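Local coordinates for 2-hydroxyhepta-2,4-diene-1, 7-dioateisomerase (Mycobacterium abscessus, PDB 3R6O), which probably acts as a magnesium-dependent isomerase of 2-hydroxyhepta-2,4-diene-1,7-dioate, as a member of the fumarylacetoacetate hydrolase (FAH) family, at residues Leu96-Pro101 / Cys220-Trp225; Pro149-Ala154 / Arg193-Pro198; Asp156-Ile161 / Gly286-Gln291; Lys179-Tyr184 / Phe227-Asp232. All blocks are in the same frame, centred on the assembly; numbering follows the deposited sequence.

Contacts 2 and 3 form one neighbourhood around the magnesium site. Their centres lie 15 Å apart, and Arg193 of contact 2 makes salt bridges to Asp156 and Glu158 of contact 3. Contact 3 also holds Glu160, which binds the magnesium ion together with Asp189. Contact 4 lies on the other side of the chain's centre, 26 Å from contact 3 between centres. Both reach one mixed sheet, in which strands 155-165 and 181-192 are neighbours. Contact 1 adjoins contact 4 in sequence, since strand 220-221 leads on to strand 226-228. Its Thr222 side chain is about 12 Å from the magnesium ion.

Contact 1: Leu96-Pro101 / Cys220-Trp225; sequences LGAPIP and CPTGPW
Pro99 packs its ring against the loop 222-225. Its CD sits 3.6 Å from Gly223 CA, and its CG lies 3.8 Å from Trp225 CA. Gly223 has no side chain, so the proline ring can lie close to the backbone there. The side chains of Pro99 and Thr222 run past each other in opposite directions. Thr222 OG1 stands between its own backbone N and carbonyl carbon (chi1 62°). This turns the hydroxyl to Ala98, with OG1 3.3 Å from Ala98 CB. The same OG1 is hydrogen-bonded to Ser140 O and to a water whose O is 2.9 Å from OG1. That water accepts from Ile100 N and donates to Ile100 O, so it links the threonine to the loop. At the other end, Leu96 CD1 touches Pro224 CB at 4.3 Å. The peptide before Pro224 is cis. Pro224 CG lies over one face of the Trp225 indole, 3.6 Å above its plane and toward the rim. The indole NE1 is hydrogen-bonded to Lys310 O. No direct hydrogen bond joins the two segments. This is a buried loop-to-loop contact built on prolines and bridging water, between the loop before strand 106-110 and the cis-proline loop after strand 220-221.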
# COMPACT_ATOMS: atom_id res chain seq x y z
N LEU A 96 16.23 -10.54 15.34
CA LEU A 96 15.24 -9.47 15.44
C LEU A 96 14.63 -9.16 14.07
O LEU A 96 15.35 -9.06 13.07
CB LEU A 96 15.85 -8.21 16.04
CG LEU A 96 16.40 -8.35 17.45
CD1 LEU A 96 17.28 -7.14 17.76
CD2 LEU A 96 15.31 -8.55 18.49
N GLY A 97 13.30 -9.07 14.03
CA GLY A 97 12.59 -8.82 12.81
C GLY A 97 12.21 -7.36 12.65
O GLY A 97 12.53 -6.52 13.50
N ALA A 98 11.51 -7.09 11.56
CA ALA A 98 10.82 -5.83 11.36
C ALA A 98 9.85 -5.64 12.54
O ALA A 98 9.03 -6.51 12.81
CB ALA A 98 10.06 -5.87 10.01
N PRO A 99 9.96 -4.52 13.27
CA PRO A 99 9.08 -4.37 14.45
C PRO A 99 7.56 -4.34 14.12
O PRO A 99 6.75 -4.86 14.90
CB PRO A 99 9.54 -3.04 15.06
CG PRO A 99 10.97 -2.89 14.57
CD PRO A 99 10.95 -3.42 13.19
N ILE A 100 7.20 -3.74 12.98
CA ILE A 100 5.86 -3.79 12.42
C ILE A 100 5.91 -4.63 11.14
O ILE A 100 6.27 -4.13 10.07
CB ILE A 100 5.30 -2.39 12.11
CG1 ILE A 100 5.50 -1.41 13.29
CG2 ILE A 100 3.79 -2.49 11.63
CD1 ILE A 100 4.86 -1.88 14.64
N PRO A 101 5.59 -5.93 11.25
CA PRO A 101 5.89 -6.77 10.11
C PRO A 101 4.88 -6.64 8.97
O PRO A 101 5.22 -6.94 7.84
CB PRO A 101 5.90 -8.19 10.66
CG PRO A 101 5.63 -8.11 12.11
CD PRO A 101 5.39 -6.69 12.49
N CYS A 220 12.54 -2.18 2.10
CA CYS A 220 12.18 -1.34 3.27
C CYS A 220 12.64 -1.95 4.59
O CYS A 220 11.82 -2.34 5.45
CB CYS A 220 10.69 -1.03 3.32
SG CYS A 220 10.30 0.41 4.38
N PRO A 221 13.96 -2.06 4.78
CA PRO A 221 14.49 -2.40 6.09
C PRO A 221 13.95 -1.48 7.19
O PRO A 221 13.82 -0.28 6.99
CB PRO A 221 16.00 -2.22 5.92
CG PRO A 221 16.26 -2.31 4.48
CD PRO A 221 15.03 -1.79 3.82
N THR A 222 13.64 -2.06 8.35
CA THR A 222 13.10 -1.32 9.51
C THR A 222 13.62 -1.93 10.82
O THR A 222 14.00 -3.12 10.86
CB THR A 222 11.55 -1.40 9.57
OG1 THR A 222 11.13 -2.76 9.73
CG2 THR A 222 10.91 -0.82 8.33
N GLY A 223 13.61 -1.13 11.89
CA GLY A 223 14.08 -1.59 13.21
C GLY A 223 15.49 -1.09 13.53
O GLY A 223 16.08 -0.30 12.78
N PRO A 224 16.07 -1.61 14.61
CA PRO A 224 15.66 -2.82 15.32
C PRO A 224 14.47 -2.72 16.28
O PRO A 224 14.00 -3.76 16.77
CB PRO A 224 16.93 -3.23 16.08
CG PRO A 224 17.71 -1.97 16.25
CD PRO A 224 17.41 -1.14 15.01
N TRP A 225 14.00 -1.52 16.60
CA TRP A 225 12.88 -1.43 17.51
C TRP A 225 11.97 -0.26 17.27
O TRP A 225 12.34 0.72 16.63
CB TRP A 225 13.38 -1.46 18.98
CG TRP A 225 14.38 -0.40 19.36
CD1 TRP A 225 14.14 0.93 19.51
CD2 TRP A 225 15.77 -0.59 19.70
NE1 TRP A 225 15.28 1.59 19.86
CE2 TRP A 225 16.30 0.68 20.01
CE3 TRP A 225 16.62 -1.71 19.76
CZ2 TRP A 225 17.63 0.88 20.37
CZ3 TRP A 225 17.93 -1.52 20.12
CH2 TRP A 225 18.44 -0.23 20.43
O HOH W 1 12.66 -6.16 16.18
O HOH W 2 8.39 -2.57 10.66

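Contact 2: Pro149-Ala154 / Arg193-Pro198; sequences PRTSHA and RDVALP
Ser152 and Asp194 join the loop 149-154 to the short helix 193-196. The loop makes a type I beta turn from Pro149 to Ser152, and an ST turn follows from Ser152 to Ala154. Together they bring it onto Asp194 and Val195. Pro149, at the start, packs on Arg171 of the second subunit. Ser152 N closes the first turn on Pro149 O. Thr151 meets the helix through its carbonyl: Thr151 O is 3.5 Å from Val195 CG2. Its OG1 makes a weak hydrogen bond to Tyr216 OH.

Ser152 carries the main polar link. Its OG is anti to the backbone N (chi1 178°), which sends the hydroxyl to Asp194. Ser152 OG donates to Asp194 OD1 at 2.7 Å, on the syn lone pair. The same OG accepts from Ala154 N, so the hydroxyl is used as donor and acceptor at once. His153 adds its backbone N, which donates to Asp194 OD2 at 2.8 Å. That bond is nearly straight, 174° at the hydrogen, and reaches OD2 on the syn side. Both carboxylate oxygens are therefore tied to the loop, which should fix the rotation of the group.

Ala154 lays its methyl against the same carboxylate, CB to OD1 of Asp194 at 3.7 Å. The Arg193 guanidinium serves another site, with salt bridges to Asp156 and Glu158. At the start of the helix, Arg193 N donates to Ala154 O at 2.9 Å, with the donor tilted 25° from the carbonyl plane.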
# COMPACT_ATOMS: atom_id res chain seq x y z
N PRO A 149 17.79 -6.65 -7.29
CA PRO A 149 17.21 -7.52 -8.27
C PRO A 149 18.06 -7.59 -9.53
O PRO A 149 18.85 -6.68 -9.79
CB PRO A 149 15.86 -6.87 -8.56
CG PRO A 149 16.04 -5.44 -8.21
CD PRO A 149 17.05 -5.38 -7.15
N ARG A 150 17.89 -8.70 -10.27
CA ARG A 150 18.45 -8.91 -11.59
C ARG A 150 18.26 -7.71 -12.51
O ARG A 150 19.13 -7.40 -13.30
CB ARG A 150 17.79 -10.12 -12.30
CG ARG A 150 17.37 -11.22 -11.37
CD ARG A 150 17.26 -12.57 -12.06
NE ARG A 150 16.01 -12.61 -12.80
CZ ARG A 150 14.81 -12.80 -12.26
NH1 ARG A 150 14.67 -12.99 -10.94
NH2 ARG A 150 13.73 -12.80 -13.04
N THR A 151 17.13 -7.03 -12.39
CA THR A 151 16.79 -5.90 -13.28
C THR A 151 17.39 -4.51 -12.90
O THR A 151 16.99 -3.49 -13.47
CB THR A 151 15.27 -5.77 -13.40
OG1 THR A 151 14.71 -5.62 -12.09
CG2 THR A 151 14.67 -7.02 -14.02
N SER A 152 18.32 -4.44 -11.93
CA SER A 152 18.84 -3.15 -11.50
C SER A 152 20.34 -3.16 -11.34
O SER A 152 20.92 -4.06 -10.73
CB SER A 152 18.20 -2.67 -10.19
OG SER A 152 18.78 -1.43 -9.79
N HIS A 153 20.94 -2.12 -11.89
CA HIS A 153 22.37 -1.85 -11.76
C HIS A 153 22.59 -0.48 -11.09
O HIS A 153 23.65 0.12 -11.20
CB HIS A 153 22.98 -1.84 -13.16
CG HIS A 153 23.05 -3.19 -13.82
ND1 HIS A 153 21.94 -3.83 -14.32
CD2 HIS A 153 24.11 -3.98 -14.11
CE1 HIS A 153 22.30 -4.98 -14.86
NE2 HIS A 153 23.62 -5.09 -14.76
N ALA A 154 21.58 0.00 -10.37
CA ALA A 154 21.67 1.31 -9.72
C ALA A 154 20.84 1.33 -8.47
O ALA A 154 19.90 2.09 -8.36
CB ALA A 154 21.22 2.42 -10.68
N ARG A 193 17.16 2.99 -8.88
CA ARG A 193 16.91 4.27 -9.54
C ARG A 193 16.72 4.12 -11.04
O ARG A 193 16.02 4.94 -11.67
CB ARG A 193 18.03 5.27 -9.23
CG ARG A 193 18.07 5.60 -7.79
CD ARG A 193 18.28 7.05 -7.49
NE ARG A 193 18.56 7.23 -6.07
CZ ARG A 193 17.66 7.43 -5.11
NH1 ARG A 193 16.36 7.52 -5.38
NH2 ARG A 193 18.08 7.59 -3.85
N ASP A 194 17.36 3.10 -11.61
CA ASP A 194 17.25 2.80 -13.04
C ASP A 194 15.89 2.18 -13.37
O ASP A 194 15.33 2.46 -14.41
CB ASP A 194 18.40 1.93 -13.54
CG ASP A 194 18.64 0.64 -12.71
OD1 ASP A 194 18.18 0.46 -11.56
OD2 ASP A 194 19.42 -0.18 -13.24
N VAL A 195 15.35 1.38 -12.46
CA VAL A 195 13.99 0.88 -12.59
C VAL A 195 12.95 2.00 -12.42
O VAL A 195 11.92 2.02 -13.07
CB VAL A 195 13.74 -0.22 -11.55
CG1 VAL A 195 12.28 -0.58 -11.55
CG2 VAL A 195 14.66 -1.45 -11.84
N ALA A 196 13.21 2.88 -11.47
CA ALA A 196 12.33 3.99 -11.15
C ALA A 196 12.25 5.02 -12.27
O ALA A 196 11.19 5.59 -12.48
CB ALA A 196 12.81 4.68 -9.89
N LEU A 197 13.36 5.27 -12.95
CA LEU A 197 13.42 6.16 -14.13
C LEU A 197 14.01 5.45 -15.33
O LEU A 197 15.17 5.71 -15.71
CB LEU A 197 14.25 7.41 -13.81
CG LEU A 197 13.65 8.24 -12.66
CD1 LEU A 197 14.62 9.37 -12.25
CD2 LEU A 197 12.30 8.84 -13.03
N PRO A 198 13.22 4.59 -15.97
CA PRO A 198 13.77 3.80 -17.05
C PRO A 198 14.15 4.65 -18.28
O PRO A 198 14.85 4.15 -19.14
CB PRO A 198 12.65 2.79 -17.38
CG PRO A 198 11.43 3.43 -16.95
CD PRO A 198 11.79 4.29 -15.74

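Contact 3: Asp156-Ile161 / Gly286-Gln291; sequences DYEIEI and GGCGFQ. With MG (magnesium ion), chain B.
Asp156 and Tyr157 reach across to the backbone of 287-290, with three hydrogen bonds across the contact. Asp156 OD1 accepts from Gly289 N at 2.7 Å on its syn lone pair. The same OD1 takes Tyr157 N from the anti side, 31° out of the carboxylate plane. Asp156 OD2 accepts from Phe290 N at 3.2 Å, with the donor above the carboxylate plane. Tyr157 OH donates to Gly287 O at 2.6 Å, in the carbonyl plane. The phenol OH is also hydrogen-bonded to Arg249. Within the loop, Gln291 OE1 accepts from Cys288 N.

Packing fills in around these bonds. The Tyr157 ring stands between its backbone N and carbonyl carbon (chi1 53°), which carries the phenol toward Gly287. Asp156 OD1 lies over one face of this ring, toward the rim. Asp156 OD2 meets the edge of the Phe290 ring at CD2, 3.3 Å away, and the carboxylate and ring planes are 84° apart. Gln291 CG covers one face of that ring. Cys288 SG lies 4.1 Å from Glu158 CG.

Glu160 OE2 binds the magnesium ion at 2.3 Å, and Asp189 is the second protein residue on the ion. Glu158 OE1 stands 3.2 Å from the ion and is not a ligand here, although Glu158 is among the magnesium-binding residues of this protein. Asp156 OD2 and Glu158 OE2 share Arg193 as a charged partner. Three N-H groups and this arginine should favour a charged Asp156, which holds the loop 286-291 beside the strand that carries Glu158 and Glu160.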
# COMPACT_ATOMS: atom_id res chain seq x y z
N ASP A 156 20.12 2.21 -4.76
CA ASP A 156 20.49 3.25 -3.82
C ASP A 156 19.92 3.00 -2.40
O ASP A 156 18.91 2.33 -2.23
CB ASP A 156 20.03 4.62 -4.34
CG ASP A 156 21.03 5.71 -4.07
OD1 ASP A 156 21.97 5.47 -3.28
OD2 ASP A 156 20.89 6.81 -4.66
N TYR A 157 20.59 3.61 -1.44
CA TYR A 157 20.25 3.64 -0.01
C TYR A 157 19.74 5.03 0.39
O TYR A 157 20.13 6.05 -0.19
CB TYR A 157 21.50 3.26 0.83
CG TYR A 157 22.68 4.15 0.46
CD1 TYR A 157 22.87 5.38 1.09
CD2 TYR A 157 23.52 3.81 -0.60
CE1 TYR A 157 23.93 6.24 0.70
CE2 TYR A 157 24.58 4.66 -1.01
CZ TYR A 157 24.77 5.88 -0.36
OH TYR A 157 25.83 6.73 -0.73
N GLU A 158 18.84 5.05 1.38
CA GLU A 158 18.27 6.28 1.89
C GLU A 158 17.87 6.06 3.34
O GLU A 158 16.78 5.55 3.58
CB GLU A 158 17.02 6.63 1.13
CG GLU A 158 17.20 6.77 -0.36
CD GLU A 158 15.93 7.25 -1.04
OE1 GLU A 158 14.89 6.66 -0.84
OE2 GLU A 158 15.98 8.23 -1.79
N ILE A 159 18.72 6.43 4.27
CA ILE A 159 18.40 6.35 5.71
C ILE A 159 17.31 7.35 6.07
O ILE A 159 17.36 8.50 5.70
CB ILE A 159 19.64 6.51 6.61
CG1 ILE A 159 19.32 6.08 8.05
CG2 ILE A 159 20.26 7.97 6.54
CD1 ILE A 159 20.60 6.13 8.99
N GLU A 160 16.29 6.87 6.77
CA GLU A 160 15.18 7.74 7.16
C GLU A 160 14.69 7.36 8.54
O GLU A 160 14.83 6.21 8.98
CB GLU A 160 14.04 7.61 6.13
CG GLU A 160 14.53 7.66 4.69
CD GLU A 160 13.51 8.05 3.65
OE1 GLU A 160 12.37 8.45 3.95
OE2 GLU A 160 13.89 7.93 2.48
N ILE A 161 14.08 8.32 9.21
CA ILE A 161 13.35 8.05 10.41
C ILE A 161 11.85 7.84 10.02
O ILE A 161 11.23 8.68 9.32
CB ILE A 161 13.53 9.20 11.45
CG1 ILE A 161 15.01 9.51 11.75
CG2 ILE A 161 12.79 8.85 12.76
CD1 ILE A 161 15.89 8.30 12.12
N GLY A 286 21.17 14.21 2.23
CA GLY A 286 22.11 13.94 1.12
C GLY A 286 23.10 12.79 1.32
O GLY A 286 23.08 12.13 2.35
N GLY A 287 24.00 12.59 0.36
CA GLY A 287 25.00 11.52 0.42
C GLY A 287 24.59 10.17 -0.21
O GLY A 287 25.28 9.19 -0.08
N CYS A 288 23.47 10.15 -0.91
CA CYS A 288 23.00 8.95 -1.64
C CYS A 288 23.89 8.68 -2.85
O CYS A 288 24.56 9.60 -3.35
CB CYS A 288 21.56 9.15 -2.12
SG CYS A 288 20.30 9.47 -0.83
N GLY A 289 23.86 7.44 -3.34
CA GLY A 289 24.65 6.98 -4.46
C GLY A 289 24.56 7.82 -5.74
O GLY A 289 25.56 8.02 -6.40
N PHE A 290 23.37 8.30 -6.07
CA PHE A 290 23.14 8.99 -7.32
C PHE A 290 23.78 10.38 -7.34
O PHE A 290 23.86 10.99 -8.38
CB PHE A 290 21.62 9.08 -7.63
CG PHE A 290 20.91 10.15 -6.86
CD1 PHE A 290 20.71 11.42 -7.42
CD2 PHE A 290 20.43 9.90 -5.60
CE1 PHE A 290 20.05 12.41 -6.72
CE2 PHE A 290 19.79 10.87 -4.88
CZ PHE A 290 19.59 12.15 -5.45
N GLN A 291 24.25 10.85 -6.18
CA GLN A 291 24.69 12.22 -6.04
C GLN A 291 26.18 12.38 -6.29
O GLN A 291 26.74 13.44 -6.00
CB GLN A 291 24.28 12.76 -4.67
CG GLN A 291 22.75 12.86 -4.56
CD GLN A 291 22.27 13.28 -3.19
OE1 GLN A 291 22.30 12.49 -2.26
NE2 GLN A 291 21.79 14.53 -3.07
MG MG B . 12.65 8.45 0.57

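Contact 4: Lys179-Tyr184 / Phe227-Asp232; sequences KHVAGY and FTTGSD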
# COMPACT_ATOMS: atom_id res chain seq x y z
N LYS A 179 -0.64 12.67 19.06
CA LYS A 179 -1.65 11.74 19.59
C LYS A 179 -1.91 10.52 18.69
O LYS A 179 -2.47 9.53 19.17
CB LYS A 179 -2.97 12.47 19.84
N HIS A 180 -1.52 10.61 17.41
CA HIS A 180 -1.67 9.54 16.43
C HIS A 180 -0.40 8.74 16.15
O HIS A 180 -0.43 7.83 15.30
CB HIS A 180 -2.20 10.10 15.10
CG HIS A 180 -3.57 10.67 15.20
ND1 HIS A 180 -4.71 9.96 14.87
CD2 HIS A 180 -4.00 11.89 15.63
CE1 HIS A 180 -5.76 10.72 15.08
NE2 HIS A 180 -5.36 11.90 15.53
N VAL A 181 0.72 9.08 16.80
CA VAL A 181 1.96 8.36 16.57
C VAL A 181 2.26 7.45 17.77
O VAL A 181 2.42 7.89 18.89
CB VAL A 181 3.15 9.33 16.23
CG1 VAL A 181 4.45 8.61 16.27
CG2 VAL A 181 2.91 10.00 14.83
N ALA A 182 2.34 6.14 17.50
CA ALA A 182 2.70 5.18 18.51
C ALA A 182 4.19 5.26 18.79
O ALA A 182 4.60 4.98 19.89
CB ALA A 182 2.32 3.77 18.06
N GLY A 183 5.01 5.56 17.79
CA GLY A 183 6.44 5.70 18.04
C GLY A 183 7.27 5.82 16.77
O GLY A 183 6.75 6.24 15.73
N TYR A 184 8.54 5.46 16.87
CA TYR A 184 9.51 5.75 15.83
C TYR A 184 10.39 4.54 15.55
O TYR A 184 10.69 3.74 16.45
CB TYR A 184 10.44 6.88 16.25
CG TYR A 184 9.87 8.15 16.81
CD1 TYR A 184 9.74 9.29 16.02
CD2 TYR A 184 9.56 8.25 18.15
CE1 TYR A 184 9.26 10.48 16.54
CE2 TYR A 184 9.10 9.44 18.70
CZ TYR A 184 8.95 10.56 17.89
OH TYR A 184 8.50 11.73 18.45
N PHE A 227 10.57 2.69 19.00
CA PHE A 227 10.86 3.54 20.16
C PHE A 227 9.58 4.29 20.43
O PHE A 227 9.17 5.13 19.61
CB PHE A 227 12.03 4.47 19.81
CG PHE A 227 12.37 5.47 20.87
CD1 PHE A 227 13.15 5.11 21.96
CD2 PHE A 227 11.97 6.79 20.76
CE1 PHE A 227 13.48 6.03 22.94
CE2 PHE A 227 12.32 7.72 21.73
CZ PHE A 227 13.06 7.35 22.81
N THR A 228 8.87 3.93 21.49
CA THR A 228 7.53 4.49 21.70
C THR A 228 7.54 5.94 22.20
O THR A 228 8.52 6.45 22.75
CB THR A 228 6.68 3.65 22.66
OG1 THR A 228 7.24 3.76 23.98
CG2 THR A 228 6.63 2.19 22.19
N THR A 229 6.41 6.59 21.97
CA THR A 229 6.23 7.99 22.37
C THR A 229 6.04 8.13 23.86
O THR A 229 6.35 9.18 24.44
CB THR A 229 5.06 8.61 21.60
OG1 THR A 229 3.90 7.76 21.71
CG2 THR A 229 5.41 8.71 20.14
N GLY A 230 5.54 7.08 24.50
CA GLY A 230 5.31 7.12 25.93
C GLY A 230 4.50 8.34 26.34
O GLY A 230 3.40 8.56 25.80
N SER A 231 5.08 9.13 27.24
CA SER A 231 4.47 10.32 27.83
C SER A 231 4.80 11.65 27.12
O SER A 231 4.42 12.72 27.60
CB SER A 231 4.90 10.43 29.30
OG SER A 231 3.93 9.85 30.17
N ASP A 232 5.46 11.58 25.95
CA ASP A 232 5.91 12.80 25.25
C ASP A 232 4.71 13.65 24.82
O ASP A 232 3.72 13.13 24.32
CB ASP A 232 6.72 12.46 23.99
CG ASP A 232 8.01 11.69 24.26
OD1 ASP A 232 8.37 11.40 25.42
OD2 ASP A 232 8.68 11.35 23.25
O HOH W 3 7.51 11.73 20.85
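Tyr184 OH, on a ring that packs against Phe227, is gripped by two partners. It donates to a water whose O is 2.6 Å from OH, and it is hydrogen-bonded to Glu236 N. The water gives a 2.7 Å bond to Asp232 OD2. It thus links the ring to the end of the type II' turn Thr229-Asp232.

Along the backbone, Phe227 O accepts from Tyr184 N at 2.8 Å. Tyr184 O in turn accepts from Phe227 N, also at 2.8 Å and nearly straight, 170° at the hydrogen. These two bonds make Tyr184 and Phe227 an antiparallel hydrogen-bonded pair. The next pair, Gly183 with Thr228, is non-hydrogen-bonded. Its CA atoms are only 4.0 Å apart, a closeness that glycine permits. Beyond it, Thr229 N donates to Ala182 O at 3.2 Å, from above the carbonyl plane.

The rings of Tyr184 and Phe227 lie on the same face of the sheet. Tyr184 CD2 meets the edge of the Phe227 ring, in its plane, 3.8 Å from CD2 of Phe227. Thr229 CG2 touches both Val181 CG1, at 4.0 Å, and Tyr184 CE2.

A classic beta bulge sets Ala182 and Gly183 opposite the single residue Val164 of strand 155-165. Strand 226-228 lies between strand 181-192 and strand 25-28, and Thr228 is hydrogen-bonded to Leu24. On the other flank of strand 181-192 runs strand 155-165, where Val163 packs on Val181 and Tyr184. The Tyr184 ring also meets Phe261, at the start of helix 261-269, edge-to-face.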